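Long-range contacts in uncharacterized protein Atu1872 (Agrobacterium tumefaciens, PDB 2QNT), which is of unknown function but belongs to the glyoxalase/bleomycin resistance protein/dioxygenase family, whose members typically bind small ligands in a cupped beta-sheet: residues P14-I19 with F48-G53; A83-A88 with I122-S127; A87-I92 with R110-Y115. All coordinates share one frame; numbering follows the deposited sequence. Where two conformers were deposited one is given.

Interaction 1. Residues P14-I19 with F48-G53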
# COMPACT_ATOMS: atom_id res chain seq x y z
N PRO A 14 4.74 3.49 -0.40
CA PRO A 14 5.22 3.76 -1.75
C PRO A 14 6.51 4.56 -1.71
O PRO A 14 6.68 5.47 -0.88
CB PRO A 14 4.10 4.56 -2.40
CG PRO A 14 2.94 4.43 -1.48
CD PRO A 14 3.41 4.07 -0.15
N PHE A 15 7.40 4.24 -2.65
CA PHE A 15 8.66 4.96 -2.79
C PHE A 15 8.45 6.19 -3.66
O PHE A 15 7.71 6.16 -4.63
CB PHE A 15 9.69 4.10 -3.48
CG PHE A 15 10.15 2.86 -2.72
CD1 PHE A 15 9.60 2.50 -1.49
CD2 PHE A 15 11.06 2.01 -3.30
CE1 PHE A 15 10.01 1.32 -0.84
CE2 PHE A 15 11.46 0.83 -2.63
CZ PHE A 15 10.93 0.51 -1.43
N VAL A 16 9.08 7.28 -3.27
CA VAL A 16 8.95 8.56 -3.99
C VAL A 16 10.32 9.17 -4.27
O VAL A 16 11.26 8.97 -3.51
CB VAL A 16 8.02 9.56 -3.24
CG1 VAL A 16 6.65 8.90 -2.99
CG2 VAL A 16 8.63 10.06 -1.93
N ARG A 17 10.43 9.90 -5.37
CA ARG A 17 11.71 10.51 -5.75
C ARG A 17 12.04 11.75 -4.91
O ARG A 17 13.21 12.01 -4.61
CB ARG A 17 11.71 10.86 -7.24
CG ARG A 17 13.03 11.18 -7.86
CD ARG A 17 12.85 11.46 -9.36
NE ARG A 17 12.89 10.23 -10.16
CZ ARG A 17 12.48 10.14 -11.43
NH1 ARG A 17 11.99 11.19 -12.07
NH2 ARG A 17 12.56 8.97 -12.07
N ASP A 18 11.01 12.49 -4.51
CA ASP A 18 11.18 13.79 -3.85
C ASP A 18 10.13 13.85 -2.76
O ASP A 18 8.94 13.96 -3.04
CB ASP A 18 11.01 14.90 -4.90
CG ASP A 18 11.26 16.29 -4.36
OD1 ASP A 18 10.75 16.66 -3.30
OD2 ASP A 18 11.98 17.03 -5.02
N ILE A 19 10.56 13.74 -1.51
CA ILE A 19 9.62 13.72 -0.39
C ILE A 19 8.84 15.04 -0.24
O ILE A 19 7.65 15.03 0.06
CB ILE A 19 10.35 13.33 0.94
CG1 ILE A 19 9.36 12.79 1.98
CG2 ILE A 19 11.21 14.48 1.49
CD1 ILE A 19 8.75 11.43 1.64
N PHE A 48 -1.70 5.99 5.76
CA PHE A 48 -0.92 6.11 4.55
C PHE A 48 0.46 6.66 4.92
O PHE A 48 0.62 7.35 5.92
CB PHE A 48 -1.63 7.07 3.59
CG PHE A 48 -1.01 7.15 2.23
CD1 PHE A 48 -0.42 8.34 1.78
CD2 PHE A 48 -0.94 6.04 1.41
CE1 PHE A 48 0.16 8.42 0.55
CE2 PHE A 48 -0.33 6.11 0.18
CZ PHE A 48 0.23 7.32 -0.26
N ALA A 49 1.46 6.30 4.13
CA ALA A 49 2.82 6.76 4.35
C ALA A 49 3.58 6.80 3.04
O ALA A 49 3.16 6.18 2.09
CB ALA A 49 3.55 5.86 5.33
N ILE A 50 4.65 7.60 3.00
CA ILE A 50 5.52 7.71 1.82
C ILE A 50 6.96 7.76 2.30
O ILE A 50 7.23 8.25 3.40
CB ILE A 50 5.21 8.97 0.97
CG1 ILE A 50 5.23 10.24 1.85
CG2 ILE A 50 3.88 8.86 0.25
CD1 ILE A 50 5.01 11.60 1.11
N HIS A 51 7.89 7.29 1.47
CA HIS A 51 9.30 7.33 1.84
C HIS A 51 10.14 7.65 0.62
O HIS A 51 9.89 7.13 -0.46
CB HIS A 51 9.77 5.97 2.39
CG HIS A 51 10.99 5.98 3.28
ND1 HIS A 51 12.25 6.40 2.89
CD2 HIS A 51 11.12 5.55 4.56
CE1 HIS A 51 13.10 6.22 3.90
NE2 HIS A 51 12.43 5.73 4.94
N GLU A 52 11.13 8.53 0.77
CA GLU A 52 12.09 8.75 -0.30
C GLU A 52 12.68 7.40 -0.67
O GLU A 52 13.09 6.64 0.20
CB GLU A 52 13.13 9.77 0.13
CG GLU A 52 14.05 10.20 -1.02
CD GLU A 52 15.19 9.23 -1.27
OE1 GLU A 52 15.70 8.67 -0.29
OE2 GLU A 52 15.59 9.02 -2.44
N GLY A 53 12.73 7.12 -1.96
CA GLY A 53 12.94 5.74 -2.41
C GLY A 53 14.35 5.23 -2.25
O GLY A 53 14.56 4.10 -1.85
O HOH W 1 15.18 10.18 -4.74
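The first and last strands of the N-terminal beta-alpha-beta-beta-beta module, the repeat of the glyoxalase fold, pair in parallel here, Phe15 bridging to His51 and Val16 to Glu52. His51 N donates to Pro14 O at 3.2 Å. His51 O answers by accepting from Val16 N at 2.9 Å, and Val16 O takes Gly53 N at 2.8 Å, a bond that carries the pairing to the first turn of helix 53-61. Phe15 and His51 lie on one face of the sheet, where Phe15 CB packs on Gly53 CA (3.8 Å) and the Phe15 ring continues onto Leu56 and Trp61. On the other face Ile50 meets the start of helix 19-29. Its CG1 stands between the backbone N and the carbonyl carbon (chi1 52°), 3.7 Å from Ile19 CD1. Glu52 is bent at chi2 (-82°); its OE2 caps helix 53-61 by accepting from Arg54 N, and OE1 bonds to the Ser55 hydroxyl, OG. A water gives one hydrogen to Glu52 OE2 (2.6 Å) and the other to Arg17 O (2.7 Å). At Pro14 the sheet runs on into an antiparallel strand of the second subunit. The chemistry thus splits in two: backbone bonds fix the strand register, while the Glu52 carboxylate ties a helix N-terminus, and through water the Arg17 turn, to the strand end.

Interaction 2. Residues A83-A88 with I122-S127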
# COMPACT_ATOMS: atom_id res chain seq x y z
N ALA A 83 -15.82 11.80 1.64
CA ALA A 83 -17.21 12.06 1.97
C ALA A 83 -18.01 12.77 0.88
O ALA A 83 -19.25 12.63 0.80
CB ALA A 83 -17.28 12.89 3.27
N ASP A 84 -17.34 13.61 0.11
CA ASP A 84 -17.93 14.38 -0.96
C ASP A 84 -17.05 14.26 -2.21
O ASP A 84 -16.20 15.11 -2.49
CB ASP A 84 -18.09 15.84 -0.56
CG ASP A 84 -18.85 16.66 -1.59
OD1 ASP A 84 -19.07 16.18 -2.72
OD2 ASP A 84 -19.24 17.80 -1.25
N VAL A 85 -17.25 13.17 -2.94
CA VAL A 85 -16.40 12.85 -4.06
C VAL A 85 -16.50 13.92 -5.15
O VAL A 85 -15.54 14.16 -5.85
CB VAL A 85 -16.67 11.43 -4.62
CG1 VAL A 85 -17.93 11.37 -5.46
CG2 VAL A 85 -15.44 10.94 -5.42
N ASP A 86 -17.65 14.57 -5.28
CA ASP A 86 -17.78 15.66 -6.26
C ASP A 86 -16.89 16.85 -5.92
O ASP A 86 -16.25 17.40 -6.81
CB ASP A 86 -19.23 16.11 -6.36
CG ASP A 86 -20.11 15.00 -6.86
OD1 ASP A 86 -19.97 14.64 -8.03
OD2 ASP A 86 -20.94 14.49 -6.08
N ALA A 87 -16.87 17.24 -4.66
CA ALA A 87 -16.00 18.33 -4.20
C ALA A 87 -14.54 17.92 -4.36
O ALA A 87 -13.73 18.73 -4.81
CB ALA A 87 -16.29 18.73 -2.75
N ALA A 88 -14.20 16.68 -3.99
CA ALA A 88 -12.84 16.20 -4.13
C ALA A 88 -12.40 16.28 -5.58
O ALA A 88 -11.26 16.66 -5.87
CB ALA A 88 -12.68 14.73 -3.61
N ILE A 122 -3.71 6.09 -8.08
CA ILE A 122 -4.61 6.44 -6.98
C ILE A 122 -6.06 6.44 -7.42
O ILE A 122 -6.40 6.95 -8.49
CB ILE A 122 -4.33 7.85 -6.43
CG1 ILE A 122 -2.98 7.89 -5.72
CG2 ILE A 122 -5.43 8.28 -5.46
CD1 ILE A 122 -2.50 9.29 -5.45
N GLU A 123 -6.91 5.92 -6.55
CA GLU A 123 -8.36 6.01 -6.72
C GLU A 123 -8.93 6.76 -5.55
O GLU A 123 -8.56 6.50 -4.41
CB GLU A 123 -8.97 4.61 -6.78
CG GLU A 123 -10.49 4.62 -6.84
CD GLU A 123 -11.10 3.27 -6.99
OE1 GLU A 123 -10.44 2.36 -7.52
OE2 GLU A 123 -12.26 3.16 -6.54
N VAL A 124 -9.85 7.69 -5.86
CA VAL A 124 -10.68 8.35 -4.85
C VAL A 124 -12.11 8.01 -5.18
O VAL A 124 -12.62 8.40 -6.23
CB VAL A 124 -10.43 9.86 -4.80
CG1 VAL A 124 -11.43 10.54 -3.86
CG2 VAL A 124 -9.00 10.18 -4.41
N GLY A 125 -12.77 7.34 -4.26
CA GLY A 125 -14.16 6.96 -4.41
C GLY A 125 -15.05 7.57 -3.38
O GLY A 125 -14.61 7.96 -2.27
N GLU A 126 -16.34 7.63 -3.71
CA GLU A 126 -17.30 8.03 -2.70
C GLU A 126 -17.30 7.02 -1.58
O GLU A 126 -17.01 5.84 -1.78
CB GLU A 126 -18.70 8.20 -3.27
CG GLU A 126 -19.31 6.94 -3.83
CD GLU A 126 -20.67 7.20 -4.41
OE1 GLU A 126 -21.44 7.98 -3.79
OE2 GLU A 126 -20.97 6.66 -5.47
N SER A 127 -17.67 7.48 -0.40
CA SER A 127 -17.61 6.66 0.80
C SER A 127 -18.58 5.50 0.66
O SER A 127 -19.67 5.64 0.10
CB SER A 127 -17.96 7.53 2.02
OG SER A 127 -16.82 8.29 2.39
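Val85 lays its CG2 methyl over one face of the flat peptide joining Gly125 to Glu126, 4.0 Å from Gly125 C and 3.8 Å from Glu126 N. Backbone hydrogen bonds from Gly125 to Phe80 and from Glu126 to Arg110 tie this end of the strand to its two neighbours. Val85 CG2 is anti to the backbone N, whereas CG1 stands between N and the carbonyl carbon (chi1 77°) and touches Glu126 CB at 3.9 Å. The rest of the Glu126 chain runs extended away from the helix, and its OE2 accepts from Arg110 N. One helical turn on, Ala88 CB comes within 4.4 Å of Val124 CG1, which also lies 4.3 Å from Val85 CG2. At the far end Ser127 OG passes Ala83 N at 3.7 Å without a hydrogen bond. A second flat group starts the helix: the Asp84 carboxylate, whose OD1 receives Ala87 N from above its plane at 3.1 Å, a nearly straight N-cap bond (166°). Phe4 of the second subunit packs on Ala83, and Met7 of the second subunit on Val124. In this protein Val85, Ala88 and Val124 seat the first turn of helix 85-92 against the last strand of the second beta-alpha-beta-beta-beta module; a helix packed on the module's sheet is a feature of the glyoxalase fold.

Interaction 3. Residues A87-I92 with R110-Y115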
# COMPACT_ATOMS: atom_id res chain seq x y z
N ALA A 87 -16.87 17.24 -4.66
CA ALA A 87 -16.00 18.33 -4.20
C ALA A 87 -14.54 17.92 -4.36
O ALA A 87 -13.73 18.73 -4.81
CB ALA A 87 -16.29 18.73 -2.75
N ALA A 88 -14.20 16.68 -3.99
CA ALA A 88 -12.84 16.20 -4.13
C ALA A 88 -12.40 16.28 -5.58
O ALA A 88 -11.26 16.66 -5.87
CB ALA A 88 -12.68 14.73 -3.61
N PHE A 89 -13.26 15.84 -6.49
CA PHE A 89 -12.91 15.85 -7.91
C PHE A 89 -12.67 17.28 -8.40
O PHE A 89 -11.68 17.56 -9.11
CB PHE A 89 -14.02 15.19 -8.72
CG PHE A 89 -13.73 15.09 -10.18
CD1 PHE A 89 -12.73 14.25 -10.64
CD2 PHE A 89 -14.47 15.79 -11.10
CE1 PHE A 89 -12.44 14.17 -11.99
CE2 PHE A 89 -14.20 15.69 -12.46
CZ PHE A 89 -13.17 14.90 -12.89
N GLN A 90 -13.55 18.19 -8.00
CA GLN A 90 -13.46 19.59 -8.45
C GLN A 90 -12.16 20.17 -7.96
O GLN A 90 -11.49 20.95 -8.68
CB GLN A 90 -14.68 20.42 -7.95
CG GLN A 90 -14.59 21.96 -8.19
CD GLN A 90 -15.89 22.70 -7.89
OE1 GLN A 90 -15.87 23.90 -7.60
NE2 GLN A 90 -17.01 22.00 -7.95
N ASP A 91 -11.81 19.79 -6.73
CA ASP A 91 -10.64 20.38 -6.11
C ASP A 91 -9.32 19.75 -6.60
O ASP A 91 -8.35 20.50 -6.75
CB ASP A 91 -10.81 20.56 -4.57
CG ASP A 91 -10.32 19.39 -3.74
OD1 ASP A 91 -10.70 19.30 -2.54
OD2 ASP A 91 -9.55 18.59 -4.26
N ILE A 92 -9.31 18.45 -6.94
CA ILE A 92 -8.12 17.69 -7.31
C ILE A 92 -7.84 17.58 -8.81
O ILE A 92 -6.70 17.67 -9.25
CB ILE A 92 -8.17 16.24 -6.69
CG1 ILE A 92 -8.01 16.34 -5.18
CG2 ILE A 92 -7.07 15.33 -7.26
CD1 ILE A 92 -8.48 15.16 -4.37
N ARG A 110 -19.25 5.75 -7.52
CA ARG A 110 -18.58 6.77 -8.31
C ARG A 110 -17.16 7.00 -7.81
O ARG A 110 -16.96 7.28 -6.61
CB ARG A 110 -19.37 8.06 -8.25
CG ARG A 110 -20.77 7.91 -8.81
CD ARG A 110 -21.62 9.10 -8.52
NE ARG A 110 -21.15 10.26 -9.22
CZ ARG A 110 -20.96 11.46 -8.68
NH1 ARG A 110 -21.19 11.68 -7.38
NH2 ARG A 110 -20.55 12.44 -9.48
N VAL A 111 -16.19 6.85 -8.71
CA VAL A 111 -14.79 7.05 -8.39
C VAL A 111 -14.07 7.77 -9.49
O VAL A 111 -14.48 7.74 -10.64
CB VAL A 111 -14.04 5.70 -8.08
CG1 VAL A 111 -14.94 4.75 -7.27
CG2 VAL A 111 -13.54 5.02 -9.33
N PHE A 112 -12.93 8.39 -9.17
CA PHE A 112 -11.99 8.83 -10.19
C PHE A 112 -10.62 8.29 -9.87
O PHE A 112 -10.33 7.92 -8.75
CB PHE A 112 -12.00 10.36 -10.39
CG PHE A 112 -11.56 11.20 -9.22
CD1 PHE A 112 -10.35 11.90 -9.26
CD2 PHE A 112 -12.39 11.42 -8.15
CE1 PHE A 112 -9.98 12.76 -8.24
CE2 PHE A 112 -12.01 12.29 -7.13
CZ PHE A 112 -10.80 12.94 -7.18
N ARG A 113 -9.76 8.21 -10.89
CA ARG A 113 -8.44 7.60 -10.74
C ARG A 113 -7.41 8.47 -11.45
O ARG A 113 -7.72 9.12 -12.47
CB ARG A 113 -8.43 6.19 -11.29
CG ARG A 113 -9.42 5.26 -10.58
CD ARG A 113 -9.25 3.80 -10.96
NE ARG A 113 -10.20 2.91 -10.28
CZ ARG A 113 -11.31 2.42 -10.83
NH1 ARG A 113 -11.68 2.73 -12.07
NH2 ARG A 113 -12.08 1.57 -10.17
N PHE A 114 -6.20 8.52 -10.91
CA PHE A 114 -5.19 9.47 -11.35
C PHE A 114 -3.84 9.04 -10.85
O PHE A 114 -3.72 8.11 -10.06
CB PHE A 114 -5.52 10.89 -10.88
CG PHE A 114 -5.72 11.02 -9.40
CD1 PHE A 114 -4.68 11.44 -8.58
CD2 PHE A 114 -6.94 10.78 -8.82
CE1 PHE A 114 -4.86 11.57 -7.23
CE2 PHE A 114 -7.11 10.93 -7.45
CZ PHE A 114 -6.05 11.33 -6.67
N TYR A 115 -2.81 9.75 -11.28
CA TYR A 115 -1.44 9.46 -10.86
C TYR A 115 -0.96 10.43 -9.80
O TYR A 115 -1.30 11.62 -9.85
CB TYR A 115 -0.49 9.57 -12.05
CG TYR A 115 -0.77 8.58 -13.14
CD1 TYR A 115 -0.54 7.23 -12.96
CD2 TYR A 115 -1.31 8.99 -14.34
CE1 TYR A 115 -0.81 6.31 -13.98
CE2 TYR A 115 -1.60 8.10 -15.34
CZ TYR A 115 -1.34 6.76 -15.16
OH TYR A 115 -1.62 5.86 -16.17
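The 87-92 part of helix 85-92 runs over strand 110-115, the CA atoms of Phe89 and Phe112 the closest pair, the two short axes 9.9 Å apart at closest and inclined by 23°. In Phe112 a chi1 of 64° sets CG between the backbone N and the carbonyl carbon; the ring beyond it meets Phe89 edge-to-face. The rings are 5.0 Å apart between centroids and their planes stand at 75°. Phe89 CD1 sits over the middle of the Phe112 face and lies 3.6 Å from Phe112 CG, while Phe89 CB makes a CH-pi contact, 4.2 Å from the centroid of the Phe112 ring. Ile92 comes to that ring differently: its CG2 methyl lies at the edge, 4.0 Å from Phe112 CE1. The same methyl also lies over a face of Phe114, displaced toward the rim at CZ (4.2 Å from Ile92 CG2). Ala88 CB adds a looser touch on Phe112 CE2 at 4.3 Å. Val85 and Val124 also pack on Phe112, and Met7 of the second subunit on Ile92. No hydrogen bond crosses, so hydrophobic packing carries the contact. Arg113 and Tyr115 point to the other face of the sheet, where Arg113 forms a salt bridge with Glu123 and a hydrogen bond to a bound buffer molecule. A helix on one face, and on the other a face that probably lines the pocket, is the layout of a glyoxalase-fold module.

In the fold
Interactions 2 and 3 are two parts of one packing layer: their centres lie about 6 Å apart, they share Ala87 and Ala88 on helix 85-92, and strands 121-126 and 110-115 are neighbours in the sheet. A salt bridge joins them, Asp86 OD1 to Arg110 NH2 at 2.7 Å. Interaction 1 belongs to the other module, across the chain's centre, about 23 Å from interaction 2 and about 21 Å from interaction 3 between centres. The His51 side chain lies about 5 Å from a HEPES molecule, and Glu123 and Arg113 hydrogen-bond to HEPES; it is probably from the crystallisation liquor, but its place is consistent with a pocket. All three contacts touch the second subunit.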